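Local coordinates for glucan-binding protein C, GbpC (Streptococcus mutans UA159, PDB 5UQZ) that probably binds glucan at the streptococcal cell surface and mediates both sucrose-independent and sucrose-dependent adherence, as part of a longer wall-anchored protein, at residues A[224-229]-A[266-271]; A[274-279]-A[298-303]; A[235-240]-A[314-319]. All blocks are in the same frame, centred on the assembly; numbering follows the deposited sequence.

Contact 1: residues A[224-229]-A[266-271]; sequences SLNHWT and DNQYKA. With CA (calcium ion), chain B.
The H227 imidazole has the backbone N of D266 over one face, toward the rim, and Q268 OE1 lies at the edge of the W228 indole, near its plane. On the Y269 ring, CG of Q268 lies over one face, and CE2 of the same ring meets W228 CB at 4.2 Å. D266 closes an Asx turn in the loop 266-271 with OD1, and its OD2 ties that loop to strand 227-230 of the beta-supersandwich. Aspartate suits the turn because its short carboxylate, with CG anti to the backbone N (chi1 -179°), serves both segments. OD1 accepts Q268 N from above the carboxylate plane and Y269 N on the syn lone pair. OD2 reaches across to T229 N at 2.9 Å and also accepts from N272.

N267 grips the strand three ways: its OD1 accepts from H227 N (2.9 Å), the donor standing 38° out of the carbonyl plane, its ND2 donates to L225 O (3.1 Å), and its backbone N donates to H227 O (2.9 Å). The imidazole nitrogens of H227 are held by S263 and D234, and Y269 OH by D279. Two amides, nearly coplanar, link the loop to the calcium site. N226 ND2 gives Q268 OE1 an essentially straight bond (2.8 Å, 179°) on a lone pair, while N226 OD1 binds the calcium ion at 2.3 Å, beside S224 O and OG.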
loop_
_atom_site.group_PDB
_atom_site.type_symbol
_atom_site.label_atom_id
_atom_site.label_comp_id
_atom_site.label_asym_id
_atom_site.label_seq_id
_atom_site.Cartn_x
_atom_site.Cartn_y
_atom_site.Cartn_z
ATOM N N SER A 224 -2.331 -2.397 1.541
ATOM C CA SER A 224 -1.844 -1.243 2.277
ATOM C C SER A 224 -2.979 -0.253 2.603
ATOM O O SER A 224 -2.854 0.959 2.473
ATOM C CB SER A 224 -0.712 -0.566 1.508
ATOM O OG SER A 224 -0.099 0.459 2.263
ATOM N N LEU A 225 -4.092 -0.786 3.140
ATOM C CA LEU A 225 -5.197 0.073 3.578
ATOM C C LEU A 225 -5.017 0.332 5.070
ATOM O O LEU A 225 -5.680 -0.277 5.933
ATOM C CB LEU A 225 -6.546 -0.532 3.229
ATOM C CG LEU A 225 -6.792 -0.709 1.712
ATOM C CD1 LEU A 225 -8.144 -1.334 1.481
ATOM C CD2 LEU A 225 -6.656 0.583 0.931
ATOM N N ASN A 226 -4.149 1.287 5.370
ATOM C CA ASN A 226 -3.800 1.551 6.764
ATOM C C ASN A 226 -4.928 2.239 7.521
ATOM O O ASN A 226 -5.579 3.129 6.976
ATOM C CB ASN A 226 -2.580 2.496 6.843
ATOM C CG ASN A 226 -1.398 1.983 6.076
ATOM O OD1 ASN A 226 -1.437 1.965 4.850
ATOM N ND2 ASN A 226 -0.367 1.513 6.768
ATOM N N HIS A 227 -5.081 1.851 8.786
ATOM C CA HIS A 227 -5.904 2.590 9.722
ATOM C C HIS A 227 -5.055 2.738 10.978
ATOM O O HIS A 227 -4.750 1.749 11.659
ATOM C CB HIS A 227 -7.187 1.808 10.023
ATOM C CG HIS A 227 -8.127 2.520 10.960
ATOM N ND1 HIS A 227 -9.416 2.081 11.191
ATOM C CD2 HIS A 227 -7.972 3.646 11.709
ATOM C CE1 HIS A 227 -10.014 2.909 12.028
ATOM N NE2 HIS A 227 -9.158 3.859 12.363
ATOM N N TRP A 228 -4.636 3.949 11.278
ATOM C CA TRP A 228 -3.917 4.213 12.515
ATOM C C TRP A 228 -4.655 5.258 13.336
ATOM O O TRP A 228 -5.276 6.166 12.772
ATOM C CB TRP A 228 -2.449 4.605 12.287
ATOM C CG TRP A 228 -2.087 5.770 11.343
ATOM C CD1 TRP A 228 -1.605 5.669 10.049
ATOM C CD2 TRP A 228 -2.128 7.177 11.637
ATOM N NE1 TRP A 228 -1.329 6.931 9.549
ATOM C CE2 TRP A 228 -1.643 7.864 10.499
ATOM C CE3 TRP A 228 -2.527 7.922 12.756
ATOM C CZ2 TRP A 228 -1.553 9.258 10.446
ATOM C CZ3 TRP A 228 -2.434 9.314 12.696
ATOM C CH2 TRP A 228 -1.960 9.954 11.557
ATOM N N THR A 229 -4.620 5.088 14.657
ATOM C CA THR A 229 -5.298 5.999 15.567
ATOM C C THR A 229 -4.290 6.445 16.612
ATOM O O THR A 229 -3.805 5.624 17.408
ATOM C CB THR A 229 -6.506 5.327 16.226
ATOM O OG1 THR A 229 -7.384 4.787 15.226
ATOM C CG2 THR A 229 -7.275 6.332 17.038
ATOM N N ASP A 266 -7.924 0.048 14.216
ATOM C CA ASP A 266 -6.504 0.285 13.977
ATOM C C ASP A 266 -5.835 -1.021 13.574
ATOM O O ASP A 266 -6.034 -2.049 14.225
ATOM C CB ASP A 266 -5.913 0.872 15.261
ATOM C CG ASP A 266 -4.402 1.213 15.169
ATOM O OD1 ASP A 266 -3.608 0.299 14.910
ATOM O OD2 ASP A 266 -3.974 2.371 15.418
ATOM N N ASN A 267 -5.080 -0.986 12.482
ATOM C CA ASN A 267 -4.311 -2.146 12.046
ATOM C C ASN A 267 -2.831 -1.822 11.975
ATOM O O ASN A 267 -2.056 -2.581 11.389
ATOM C CB ASN A 267 -4.823 -2.680 10.708
ATOM C CG ASN A 267 -4.662 -1.702 9.559
ATOM O OD1 ASN A 267 -4.057 -0.641 9.718
ATOM N ND2 ASN A 267 -5.203 -2.059 8.395
ATOM N N GLN A 268 -2.420 -0.712 12.614
ATOM C CA GLN A 268 -1.048 -0.227 12.494
ATOM C C GLN A 268 -0.176 -0.512 13.717
ATOM O O GLN A 268 1.039 -0.712 13.557
ATOM C CB GLN A 268 -1.070 1.301 12.303
ATOM C CG GLN A 268 0.266 1.882 11.844
ATOM C CD GLN A 268 0.517 1.665 10.352
ATOM O OE1 GLN A 268 -0.416 1.596 9.560
ATOM N NE2 GLN A 268 1.775 1.549 9.966
ATOM N N TYR A 269 -0.748 -0.498 14.927
ATOM C CA TYR A 269 0.033 -0.646 16.157
ATOM C C TYR A 269 -0.550 -1.742 17.017
ATOM O O TYR A 269 -1.734 -1.699 17.370
ATOM C CB TYR A 269 -0.012 0.694 16.959
ATOM C CG TYR A 269 0.749 1.785 16.220
ATOM C CD1 TYR A 269 2.142 1.771 16.163
ATOM C CD2 TYR A 269 0.067 2.798 15.536
ATOM C CE1 TYR A 269 2.844 2.713 15.412
ATOM C CE2 TYR A 269 0.768 3.761 14.799
ATOM C CZ TYR A 269 2.142 3.698 14.733
ATOM O OH TYR A 269 2.842 4.627 14.000
ATOM N N LYS A 270 0.305 -2.692 17.400
ATOM C CA LYS A 270 -0.104 -3.672 18.400
ATOM C C LYS A 270 -0.597 -2.983 19.666
ATOM O O LYS A 270 -1.497 -3.490 20.339
ATOM C CB LYS A 270 1.064 -4.604 18.718
ATOM C CG LYS A 270 1.444 -5.493 17.543
ATOM C CD LYS A 270 2.516 -6.472 18.028
ATOM C CE LYS A 270 3.036 -7.357 16.960
ATOM N NZ LYS A 270 4.000 -8.312 17.661
ATOM N N ALA A 271 -0.012 -1.836 20.026
ATOM C CA ALA A 271 -0.447 -1.124 21.228
ATOM C C ALA A 271 -1.896 -0.686 21.134
ATOM O O ALA A 271 -2.537 -0.422 22.161
ATOM C CB ALA A 271 0.431 0.111 21.461
HETATM CA CA CA B . -1.192 2.630 2.619
HETATM O O HOH W 1 1.166 2.719 3.315
HETATM O O HOH W 2 -0.545 4.751 3.906
HETATM O O HOH W 3 0.242 4.246 1.409
HETATM O O HOH W 4 -1.934 2.629 0.363
#

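Contact 2: residues A[274-279]-A[298-303]; sequences ATFNGD and AYYGAG
The irregular backbone of 274-279 passes the 3-10 turn 298-300 at some distance, the CA atoms of F276 and Y300 being 7.8 Å apart at the nearest, and side chains fill the interval. The motif between them is a T-shaped aromatic pair, and it braces two parts of the long loop that runs from strand 260-263 to strand 303-306. F276 presents its edge to the face of Y300, with ring centroids 5.1 Å apart and planes at 77°. The leading atom is F276 CD2, which stands over the Y300 ring toward its rim, 3.5 Å from CG. Aromatic residues suit this place because each offers a broad apolar surface as well as a defined edge.

Y299, the preceding residue of the same 3-10 segment, crosses F276 at about a right angle; its OH lies 3.6 Å from both CE2 and CZ of F276. T275, F276 and Y299 also touch the long helix 3-51, through A37, E34 and Q38, and A41, while W284 makes a second edge-to-face pair with Y300. The contact is buried; the nearest atom of the Y300 side chain is about 12 Å from the calcium ion. It buries F276 N, for which no hydrogen-bonding partner is found.

Tyrosine adds a polar tip to the apolar ring. The Y300 side chain leaves its backbone toward 274-279, with CG anti to the backbone N (chi1 176°). CB of A274 sits at the ring's edge, a methyl group that fits beside the phenol. T275 N donates to Y300 OH in a nearly straight hydrogen bond of 2.9 Å.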
loop_
_atom_site.group_PDB
_atom_site.type_symbol
_atom_site.label_atom_id
_atom_site.label_comp_id
_atom_site.label_asym_id
_atom_site.label_seq_id
_atom_site.Cartn_x
_atom_site.Cartn_y
_atom_site.Cartn_z
ATOM N N ALA A 274 -3.751 -3.959 17.074
ATOM C CA ALA A 274 -3.440 -4.629 15.815
ATOM C C ALA A 274 -2.686 -5.929 16.085
ATOM O O ALA A 274 -1.979 -6.092 17.085
ATOM C CB ALA A 274 -2.542 -3.732 14.975
ATOM N N THR A 275 -2.814 -6.865 15.142
ATOM C CA THR A 275 -2.109 -8.147 15.278
ATOM C C THR A 275 -0.631 -8.030 14.963
ATOM O O THR A 275 0.190 -8.754 15.553
ATOM C CB THR A 275 -2.770 -9.175 14.366
ATOM O OG1 THR A 275 -4.163 -9.243 14.693
ATOM C CG2 THR A 275 -2.097 -10.556 14.465
ATOM N N PHE A 276 -0.288 -7.156 14.036
ATOM C CA PHE A 276 1.077 -6.924 13.604
ATOM C C PHE A 276 1.312 -5.428 13.618
ATOM O O PHE A 276 0.393 -4.659 13.318
ATOM C CB PHE A 276 1.300 -7.444 12.169
ATOM C CG PHE A 276 0.907 -8.878 11.992
ATOM C CD1 PHE A 276 1.749 -9.924 12.370
ATOM C CD2 PHE A 276 -0.293 -9.206 11.409
ATOM C CE1 PHE A 276 1.352 -11.269 12.186
ATOM C CE2 PHE A 276 -0.692 -10.529 11.234
ATOM C CZ PHE A 276 0.126 -11.568 11.606
ATOM N N ASN A 277 2.546 -5.003 13.895
ATOM C CA ASN A 277 2.892 -3.599 13.682
ATOM C C ASN A 277 3.115 -3.341 12.202
ATOM O O ASN A 277 3.747 -4.140 11.506
ATOM C CB ASN A 277 4.167 -3.253 14.440
ATOM C CG ASN A 277 3.930 -3.165 15.933
ATOM O OD1 ASN A 277 2.963 -2.533 16.382
ATOM N ND2 ASN A 277 4.810 -3.784 16.716
ATOM N N GLY A 278 2.628 -2.199 11.730
ATOM C CA GLY A 278 2.806 -1.806 10.360
ATOM C C GLY A 278 4.117 -1.117 10.059
ATOM O O GLY A 278 4.583 -1.189 8.913
ATOM N N ASP A 279 4.678 -0.406 11.047
ATOM C CA ASP A 279 5.811 0.493 10.838
ATOM C C ASP A 279 7.111 -0.290 10.816
ATOM O O ASP A 279 7.210 -1.411 11.348
ATOM C CB ASP A 279 6.020 1.502 11.979
ATOM C CG ASP A 279 4.929 2.548 12.105
ATOM O OD1 ASP A 279 4.053 2.658 11.236
ATOM O OD2 ASP A 279 4.995 3.325 13.124
ATOM N N ALA A 298 2.030 -8.718 4.687
ATOM C CA ALA A 298 1.324 -7.653 3.971
ATOM C C ALA A 298 -0.177 -7.940 3.844
ATOM O O ALA A 298 -0.987 -7.003 3.818
ATOM C CB ALA A 298 1.958 -7.437 2.612
ATOM N N TYR A 299 -0.575 -9.214 3.779
ATOM C CA TYR A 299 -1.985 -9.568 3.648
ATOM C C TYR A 299 -2.822 -8.940 4.744
ATOM O O TYR A 299 -4.017 -8.690 4.556
ATOM C CB TYR A 299 -2.174 -11.110 3.660
ATOM C CG TYR A 299 -2.078 -11.694 5.050
ATOM C CD1 TYR A 299 -0.849 -12.048 5.619
ATOM C CD2 TYR A 299 -3.220 -11.820 5.839
ATOM C CE1 TYR A 299 -0.748 -12.536 6.916
ATOM C CE2 TYR A 299 -3.137 -12.294 7.138
ATOM C CZ TYR A 299 -1.888 -12.647 7.673
ATOM O OH TYR A 299 -1.753 -13.108 8.940
ATOM N N TYR A 300 -2.205 -8.673 5.904
ATOM C CA TYR A 300 -2.992 -8.226 7.035
ATOM C C TYR A 300 -3.654 -6.883 6.770
ATOM O O TYR A 300 -4.688 -6.584 7.382
ATOM C CB TYR A 300 -2.095 -8.148 8.264
ATOM C CG TYR A 300 -2.750 -7.611 9.490
ATOM C CD1 TYR A 300 -3.786 -8.314 10.144
ATOM C CD2 TYR A 300 -2.316 -6.413 10.050
ATOM C CE1 TYR A 300 -4.398 -7.787 11.271
ATOM C CE2 TYR A 300 -2.897 -5.909 11.201
ATOM C CZ TYR A 300 -3.929 -6.594 11.807
ATOM O OH TYR A 300 -4.520 -6.072 12.952
ATOM N N GLY A 301 -3.053 -6.049 5.926
ATOM C CA GLY A 301 -3.617 -4.753 5.619
ATOM C C GLY A 301 -4.254 -4.691 4.244
ATOM O O GLY A 301 -4.464 -3.582 3.733
ATOM N N ALA A 302 -4.605 -5.830 3.657
ATOM C CA ALA A 302 -4.952 -5.847 2.243
ATOM C C ALA A 302 -6.369 -6.338 1.966
ATOM O O ALA A 302 -6.917 -7.195 2.670
ATOM C CB ALA A 302 -4.026 -6.784 1.490
ATOM N N GLY A 303 -6.936 -5.809 0.885
ATOM C CA GLY A 303 -8.087 -6.378 0.219
ATOM C C GLY A 303 -7.722 -6.695 -1.212
ATOM O O GLY A 303 -6.575 -6.545 -1.643
#

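Contact 3: residues A[235-240]-A[314-319]; sequences HVEKVN and FTVGGN. With CA (calcium ion), chain B.
One ligand of the calcium site in the beta-supersandwich, E237, stands on strand 233-240, which pairs antiparallel with strand 312-319; S224, N226 and four waters complete the site. V236 with G317 and K238 with T315 are the hydrogen-bonded pairs, closed by bonds such as T315 N to K238 O at 2.8 Å. E237 with V316 and V239 with F314 are non-hydrogen-bonded pairs, with side chains on the metal-bearing face. On the other face, a water bridges V236 O and T315 OG1.

OE1 of E237 binds calcium at 2.5 Å, whereas OE2 accepts from H235 NE2 at 2.7 Å on its anti lone pair, exactly in the imidazole plane; a calcium-bound water also donates to OE2. The other ring nitrogen, H235 ND1, donates to OD1 of N319, also at 2.7 Å and on a lone pair. V316 lies alongside E237, and its CG2 closes on H235 CE1 at 3.4 Å; CG2 is brought there by standing anti to the backbone N. The W228 ring stacks on H235. Glycine is called for at G318, whose positive phi (108°) would jam a CB against the preceding carbonyl.

With acceptors at both ring nitrogens, H235 is plausibly doubly protonated, and its charge would then help balance the carboxylate. H235 is the second-shell residue that positions E237, and N319 in turn holds its ring.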
loop_
_atom_site.group_PDB
_atom_site.type_symbol
_atom_site.label_atom_id
_atom_site.label_comp_id
_atom_site.label_asym_id
_atom_site.label_seq_id
_atom_site.Cartn_x
_atom_site.Cartn_y
_atom_site.Cartn_z
ATOM N N HIS A 235 -6.613 8.073 11.120
ATOM C CA HIS A 235 -6.297 8.047 9.696
ATOM C C HIS A 235 -6.766 6.718 9.110
ATOM O O HIS A 235 -6.312 5.659 9.569
ATOM C CB HIS A 235 -4.781 8.108 9.607
ATOM C CG HIS A 235 -4.234 7.973 8.213
ATOM N ND1 HIS A 235 -3.697 9.040 7.526
ATOM C CD2 HIS A 235 -4.088 6.893 7.400
ATOM C CE1 HIS A 235 -3.204 8.617 6.370
ATOM N NE2 HIS A 235 -3.440 7.311 6.258
ATOM N N VAL A 236 -7.662 6.769 8.128
ATOM C CA VAL A 236 -8.223 5.553 7.548
ATOM C C VAL A 236 -8.146 5.660 6.032
ATOM O O VAL A 236 -8.532 6.684 5.443
ATOM C CB VAL A 236 -9.689 5.322 7.994
ATOM C CG1 VAL A 236 -10.173 3.944 7.529
ATOM C CG2 VAL A 236 -9.927 5.481 9.471
ATOM N N GLU A 237 -7.664 4.586 5.400
ATOM C CA GLU A 237 -7.614 4.450 3.944
ATOM C C GLU A 237 -8.712 3.487 3.523
ATOM O O GLU A 237 -8.843 2.396 4.093
ATOM C CB GLU A 237 -6.217 3.979 3.537
ATOM C CG GLU A 237 -5.185 5.016 3.971
ATOM C CD GLU A 237 -3.726 4.679 3.792
ATOM O OE1 GLU A 237 -3.363 3.690 3.138
ATOM O OE2 GLU A 237 -2.913 5.497 4.329
ATOM N N LYS A 238 -9.485 3.879 2.516
ATOM C CA LYS A 238 -10.689 3.152 2.108
ATOM C C LYS A 238 -10.774 3.068 0.597
ATOM O O LYS A 238 -10.239 3.917 -0.112
ATOM C CB LYS A 238 -11.970 3.900 2.586
ATOM C CG LYS A 238 -12.014 4.214 4.083
ATOM C CD LYS A 238 -13.349 4.839 4.458
ATOM C CE LYS A 238 -13.469 5.025 5.949
ATOM N NZ LYS A 238 -14.690 5.788 6.285
ATOM N N VAL A 239 -11.484 2.034 0.122
ATOM C CA VAL A 239 -11.797 1.943 -1.304
ATOM C C VAL A 239 -13.288 1.683 -1.476
ATOM O O VAL A 239 -13.830 0.750 -0.870
ATOM C CB VAL A 239 -10.978 0.854 -2.014
ATOM C CG1 VAL A 239 -11.264 0.906 -3.538
ATOM C CG2 VAL A 239 -9.519 1.043 -1.731
ATOM N N ASN A 240 -13.954 2.467 -2.324
ATOM C CA ASN A 240 -15.303 2.184 -2.773
ATOM C C ASN A 240 -15.161 1.481 -4.119
ATOM O O ASN A 240 -14.680 2.078 -5.095
ATOM C CB ASN A 240 -16.106 3.472 -2.903
ATOM C CG ASN A 240 -17.551 3.200 -3.258
ATOM O OD1 ASN A 240 -17.856 2.287 -4.035
ATOM N ND2 ASN A 240 -18.477 3.976 -2.663
ATOM N N PHE A 314 -10.642 5.605 -4.236
ATOM C CA PHE A 314 -9.941 5.451 -2.971
ATOM C C PHE A 314 -9.992 6.755 -2.200
ATOM O O PHE A 314 -10.062 7.849 -2.796
ATOM C CB PHE A 314 -8.509 4.958 -3.150
ATOM C CG PHE A 314 -7.535 5.927 -3.815
ATOM C CD1 PHE A 314 -6.891 6.902 -3.034
ATOM C CD2 PHE A 314 -7.216 5.803 -5.145
ATOM C CE1 PHE A 314 -5.970 7.761 -3.613
ATOM C CE2 PHE A 314 -6.273 6.679 -5.722
ATOM C CZ PHE A 314 -5.638 7.649 -4.956
ATOM N N THR A 315 -9.991 6.637 -0.871
ATOM C CA THR A 315 -9.986 7.818 -0.029
ATOM C C THR A 315 -9.027 7.649 1.132
ATOM O O THR A 315 -8.751 6.531 1.590
ATOM C CB THR A 315 -11.387 8.224 0.524
ATOM O OG1 THR A 315 -11.806 7.281 1.503
ATOM C CG2 THR A 315 -12.443 8.263 -0.572
ATOM N N VAL A 316 -8.554 8.774 1.642
ATOM C CA VAL A 316 -7.741 8.805 2.848
ATOM C C VAL A 316 -8.093 10.062 3.613
ATOM O O VAL A 316 -8.178 11.159 3.031
ATOM C CB VAL A 316 -6.221 8.692 2.543
ATOM C CG1 VAL A 316 -5.746 9.773 1.563
ATOM C CG2 VAL A 316 -5.418 8.700 3.816
ATOM N N GLY A 317 -8.300 9.925 4.919
ATOM C CA GLY A 317 -8.641 11.083 5.737
ATOM C C GLY A 317 -8.556 10.713 7.199
ATOM O O GLY A 317 -8.283 9.573 7.558
ATOM N N GLY A 318 -8.788 11.713 8.049
ATOM C CA GLY A 318 -8.789 11.506 9.491
ATOM C C GLY A 318 -7.609 12.092 10.235
ATOM O O GLY A 318 -7.607 12.061 11.472
ATOM N N ASN A 319 -6.596 12.618 9.539
ATOM C CA ASN A 319 -5.483 13.251 10.237
ATOM C C ASN A 319 -5.957 14.503 10.949
ATOM O O ASN A 319 -6.896 15.182 10.504
ATOM C CB ASN A 319 -4.429 13.736 9.231
ATOM C CG ASN A 319 -3.590 12.607 8.690
ATOM O OD1 ASN A 319 -4.014 11.428 8.721
ATOM N ND2 ASN A 319 -2.463 12.915 8.093
HETATM CA CA CA B . -1.192 2.630 2.619
HETATM O O HOH W 5 -10.847 7.644 4.054
HETATM O O HOH W 2 -0.545 4.751 3.906
HETATM O O HOH W 1 1.166 2.719 3.315
HETATM O O HOH W 3 0.242 4.246 1.409
HETATM O O HOH W 4 -1.934 2.629 0.363
#

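How the contacts relate
All three contacts are buried and share elements. Contact 3 is strand against strand; contact 1 joins strand 227-230, a neighbour in the same sheet, to the loop between strands 260-263 and 303-306; contact 2 lies wholly within that loop. Contacts 1 and 3 share the calcium ion and its four waters, and backbone bonds W228 O to H235 N and N226 O to E237 N couple them. D279 of contact 2 probably bonds to Q268 and Y269 of contact 1. Both calcium-binding contacts are polar, but contact 3 adds sheet bonds and a histidine-carboxylate bond, contact 1 side-chain amides and a carboxylate that take up backbone N-H groups; contact 2 is mainly aromatic.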